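Esterase (Xanthomonas oryzae pv. oryzae, PDB 3H2G) is a cell wall-degrading esterase that probably hydrolyses ester bonds in the rice cell wall and contributes to virulence on rice. Local coordinates at residues S10-S15 / R45-T50; L67-G72 / S157-L162. All coordinates share one frame; numbering follows the deposited sequence.

Contact 1: residues S10-S15 / R45-T50; sequences SNFLTS and RVAEFT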
# COMPACT_ATOMS: atom_id res chain seq x y z
N SER A 10 16.36 13.87 8.60
CA SER A 10 15.92 14.09 7.23
C SER A 10 17.17 14.26 6.39
O SER A 10 18.19 14.76 6.88
CB SER A 10 15.01 15.32 7.13
OG SER A 10 15.68 16.50 7.54
N ASN A 11 17.09 13.85 5.14
CA ASN A 11 18.24 13.94 4.26
C ASN A 11 17.79 13.98 2.81
O ASN A 11 16.85 13.28 2.42
CB ASN A 11 19.14 12.72 4.49
CG ASN A 11 20.42 12.78 3.71
OD1 ASN A 11 21.18 13.74 3.82
ND2 ASN A 11 20.68 11.75 2.91
N PHE A 12 18.45 14.81 2.01
CA PHE A 12 18.10 14.90 0.60
C PHE A 12 19.09 14.05 -0.18
O PHE A 12 20.30 14.16 0.02
CB PHE A 12 18.11 16.36 0.16
CG PHE A 12 17.17 17.22 0.96
CD1 PHE A 12 17.58 17.79 2.16
CD2 PHE A 12 15.85 17.38 0.55
CE1 PHE A 12 16.68 18.51 2.95
CE2 PHE A 12 14.94 18.10 1.33
CZ PHE A 12 15.36 18.66 2.53
N LEU A 13 18.56 13.19 -1.04
CA LEU A 13 19.38 12.27 -1.82
C LEU A 13 19.83 12.75 -3.19
O LEU A 13 21.02 12.71 -3.50
CB LEU A 13 18.63 10.94 -1.99
CG LEU A 13 18.34 10.15 -0.72
CD1 LEU A 13 17.60 8.86 -1.06
CD2 LEU A 13 19.66 9.83 -0.02
N THR A 14 18.88 13.18 -4.01
CA THR A 14 19.19 13.64 -5.36
C THR A 14 18.00 14.39 -5.93
O THR A 14 16.97 14.54 -5.28
CB THR A 14 19.52 12.43 -6.27
OG1 THR A 14 19.91 12.90 -7.57
CG2 THR A 14 18.29 11.54 -6.42
N SER A 15 18.15 14.88 -7.16
CA SER A 15 17.08 15.60 -7.84
C SER A 15 17.11 15.22 -9.31
O SER A 15 18.17 14.90 -9.85
CB SER A 15 17.27 17.12 -7.70
OG SER A 15 17.21 17.52 -6.34
N ARG A 45 12.78 16.71 -6.43
CA ARG A 45 13.81 16.48 -5.43
C ARG A 45 13.40 15.29 -4.57
O ARG A 45 12.24 15.18 -4.17
CB ARG A 45 13.97 17.72 -4.54
CG ARG A 45 15.17 17.66 -3.60
CD ARG A 45 15.25 18.90 -2.74
NE ARG A 45 16.54 19.01 -2.06
CZ ARG A 45 16.80 19.88 -1.09
NH1 ARG A 45 15.87 20.71 -0.67
NH2 ARG A 45 18.01 19.90 -0.54
N VAL A 46 14.35 14.40 -4.31
CA VAL A 46 14.08 13.22 -3.50
C VAL A 46 14.69 13.36 -2.11
O VAL A 46 15.89 13.61 -1.97
CB VAL A 46 14.67 11.94 -4.15
CG1 VAL A 46 14.33 10.72 -3.31
CG2 VAL A 46 14.12 11.79 -5.56
N ALA A 47 13.86 13.22 -1.09
CA ALA A 47 14.31 13.32 0.29
C ALA A 47 13.85 12.11 1.08
O ALA A 47 12.90 11.42 0.69
CB ALA A 47 13.76 14.60 0.93
N GLU A 48 14.55 11.83 2.17
CA GLU A 48 14.21 10.72 3.04
C GLU A 48 14.15 11.29 4.45
O GLU A 48 14.68 12.37 4.71
CB GLU A 48 15.28 9.63 2.95
CG GLU A 48 16.66 10.07 3.41
CD GLU A 48 17.73 9.02 3.15
OE1 GLU A 48 18.90 9.27 3.51
OE2 GLU A 48 17.40 7.95 2.59
N PHE A 49 13.49 10.57 5.35
CA PHE A 49 13.39 11.05 6.72
C PHE A 49 12.93 9.95 7.67
O PHE A 49 12.41 8.92 7.24
CB PHE A 49 12.42 12.25 6.77
CG PHE A 49 11.00 11.91 6.38
CD1 PHE A 49 10.07 11.52 7.34
CD2 PHE A 49 10.59 11.97 5.05
CE1 PHE A 49 8.76 11.19 6.98
CE2 PHE A 49 9.28 11.64 4.67
CZ PHE A 49 8.37 11.25 5.64
N THR A 50 13.16 10.16 8.96
CA THR A 50 12.74 9.21 9.98
C THR A 50 11.89 10.01 10.95
O THR A 50 12.09 11.22 11.12
CB THR A 50 13.93 8.56 10.71
OG1 THR A 50 14.69 9.57 11.38
CG2 THR A 50 14.81 7.82 9.72
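Phe12 and Arg45 stack across an antiparallel strand pair at one edge of the central sheet of an alpha/beta-hydrolase fold, where 7-16 is the outermost strand. The guanidinium lies flat over one face of the ring, planes 15° apart, in a cation-pi contact with Arg45 CZ 3.5 Å from the centroid of the Phe12 ring, although one carbon pair is modelled too close for its exact spacing to be trusted. Arginine suits this partly exposed place because its extended methylene chain spans the strands while its flat, delocalised cation can lie on the pi face. Leu162 of helix 141-162 touches both residues.

The tighter packing lies inward, on strand 43-54, where Val46, Ala47 and Glu48 are buried. The small Ala47 meets the Phe12 ring obliquely, its CB 3.5 Å from Phe12 CD2. A classic beta bulge breaks the ladder: Leu13 and Thr14 together face Val46, whose O accepts from Leu13 N at 2.9 Å and whose N donates to Thr14 O at 2.8 Å. Leu13 thereby turns to the same face as Glu48, with Leu13 CD2 3.7 Å from Glu48 OE1.

Glu48 carries its charge through this apolar setting with CG between the backbone N and carbonyl carbon (chi1 62°) and an extended chain beyond. Its OE2 forms a salt bridge with Lys98, which would offset the cost of burial. The outer strand is looser, Asn11 and Ser15 being exposed. Even so, Asn11 runs beside Glu48, and Asn11 ND2 donates to Glu48 OE1 from above the carboxylate plane, at 3.1 Å with an N-H...O angle of 158°.

Contact 2: residues L67-G72 / S157-L162; sequences LLIPGG and SVLQHL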
# COMPACT_ATOMS: atom_id res chain seq x y z
N LEU A 67 10.02 11.48 0.60
CA LEU A 67 9.37 12.76 0.32
C LEU A 67 9.85 13.26 -1.03
O LEU A 67 11.04 13.44 -1.24
CB LEU A 67 9.72 13.79 1.41
CG LEU A 67 9.36 15.26 1.14
CD1 LEU A 67 7.86 15.41 0.99
CD2 LEU A 67 9.88 16.12 2.29
N LEU A 68 8.91 13.46 -1.95
CA LEU A 68 9.23 13.95 -3.29
C LEU A 68 8.71 15.38 -3.37
O LEU A 68 7.53 15.64 -3.15
CB LEU A 68 8.57 13.08 -4.36
CG LEU A 68 8.92 11.59 -4.28
CD1 LEU A 68 8.21 10.82 -5.39
CD2 LEU A 68 10.43 11.41 -4.40
N ILE A 69 9.61 16.32 -3.68
CA ILE A 69 9.24 17.73 -3.75
C ILE A 69 9.39 18.29 -5.16
O ILE A 69 10.47 18.22 -5.75
CB ILE A 69 10.13 18.57 -2.80
CG1 ILE A 69 10.08 17.98 -1.39
CG2 ILE A 69 9.66 20.02 -2.80
CD1 ILE A 69 10.98 18.70 -0.40
N PRO A 70 8.31 18.86 -5.71
CA PRO A 70 8.36 19.43 -7.06
C PRO A 70 8.90 20.86 -7.01
O PRO A 70 8.88 21.50 -5.96
CB PRO A 70 6.90 19.40 -7.49
CG PRO A 70 6.19 19.72 -6.21
CD PRO A 70 6.93 18.86 -5.19
N GLY A 71 9.39 21.34 -8.15
CA GLY A 71 9.92 22.69 -8.22
C GLY A 71 10.26 23.00 -9.66
O GLY A 71 10.35 22.09 -10.49
N GLY A 72 10.45 24.28 -9.99
CA GLY A 72 10.80 24.63 -11.35
C GLY A 72 10.12 25.89 -11.85
O GLY A 72 9.10 26.31 -11.32
N SER A 157 6.95 19.05 8.45
CA SER A 157 7.98 19.77 9.19
C SER A 157 9.16 20.02 8.25
O SER A 157 9.76 21.09 8.27
CB SER A 157 8.43 18.96 10.41
OG SER A 157 7.36 18.85 11.34
N VAL A 158 9.49 19.02 7.43
CA VAL A 158 10.58 19.17 6.48
C VAL A 158 10.19 20.27 5.49
O VAL A 158 10.99 21.15 5.17
CB VAL A 158 10.84 17.86 5.69
CG1 VAL A 158 11.91 18.10 4.62
CG2 VAL A 158 11.29 16.77 6.65
N LEU A 159 8.95 20.22 5.02
CA LEU A 159 8.45 21.19 4.06
C LEU A 159 8.40 22.60 4.65
O LEU A 159 8.69 23.58 3.95
CB LEU A 159 7.07 20.77 3.56
CG LEU A 159 7.09 19.45 2.78
CD1 LEU A 159 5.70 18.82 2.75
CD2 LEU A 159 7.63 19.70 1.38
N GLN A 160 8.03 22.71 5.92
CA GLN A 160 7.97 24.01 6.59
C GLN A 160 9.36 24.66 6.63
O GLN A 160 9.51 25.85 6.36
CB GLN A 160 7.45 23.87 8.02
CG GLN A 160 5.97 23.53 8.13
CD GLN A 160 5.52 23.33 9.57
OE1 GLN A 160 5.69 24.21 10.42
NE2 GLN A 160 4.94 22.16 9.85
N HIS A 161 10.36 23.86 7.00
CA HIS A 161 11.73 24.35 7.08
C HIS A 161 12.24 24.81 5.72
O HIS A 161 12.97 25.79 5.61
CB HIS A 161 12.64 23.26 7.65
CG HIS A 161 14.03 23.74 7.94
ND1 HIS A 161 14.29 24.85 8.71
CD2 HIS A 161 15.23 23.25 7.56
CE1 HIS A 161 15.59 25.03 8.80
NE2 HIS A 161 16.19 24.07 8.11
N LEU A 162 11.85 24.08 4.67
CA LEU A 162 12.25 24.41 3.31
C LEU A 162 11.41 25.55 2.75
O LEU A 162 11.74 26.13 1.72
CB LEU A 162 12.09 23.20 2.40
CG LEU A 162 13.08 22.05 2.57
CD1 LEU A 162 12.65 20.89 1.68
CD2 LEU A 162 14.48 22.52 2.21
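No flat group takes part where Leu67 and Ile69 meet Val158, Leu159 and Leu162: the contact has neither ring faces nor edges, only branched aliphatic tips. It is the helix-on-sheet packing of an alpha/beta-hydrolase fold, with helix 141-162 laid over strand 60-71. The segment axes pass 10.9 Å apart at 33°, a gap that side chains of leucine and isoleucine length can fill.

Leu67 and Val158 reach toward each other tip to tip, CD2 of the leucine standing 3.7 Å from CG1 of the valine. The short, branched valine suffices because Leu67 reaches out from the strand to meet it; Leu67 CG is anti to the backbone N (chi1 168°). Two residues on, Ile69 points to the same face of the strand and meets the next part of the helix. It slides past Leu159 in the opposite direction, its CD1 lying 3.9 Å from Leu159 CD2, while Thr164 touches both residues from the following loop. On the neighbouring strand 119-123, Val119 and Val121 also touch Leu67. Ile69 also crosses Leu162 at a slant, its CD1 3.5 Å from Leu162 CD1, tighter than usual van der Waals contact.

From the N terminus, strand 7-16 leads through helix 18-26 and an unmodelled stretch to strand 43-54, and contact 1 closes this loop of 29 residues. The next strand, 60-71, opens contact 2, which closes a longer loop of 84 residues containing strands 79-85 and 119-123. The two loops are in series, neither nested nor crossed. Strands 43-54 and 60-71 are neighbours in the sheet, joined by probable hydrogen bonds from Ala47 N to Leu67 O and from Arg45 N to Ile69 O. Contact 1 pairs the outermost strand 7-16 with 43-54; contact 2 packs helix 141-162 on strand 60-71; Leu162 bridges both, its CD1 3.6 Å from Phe12 CZ.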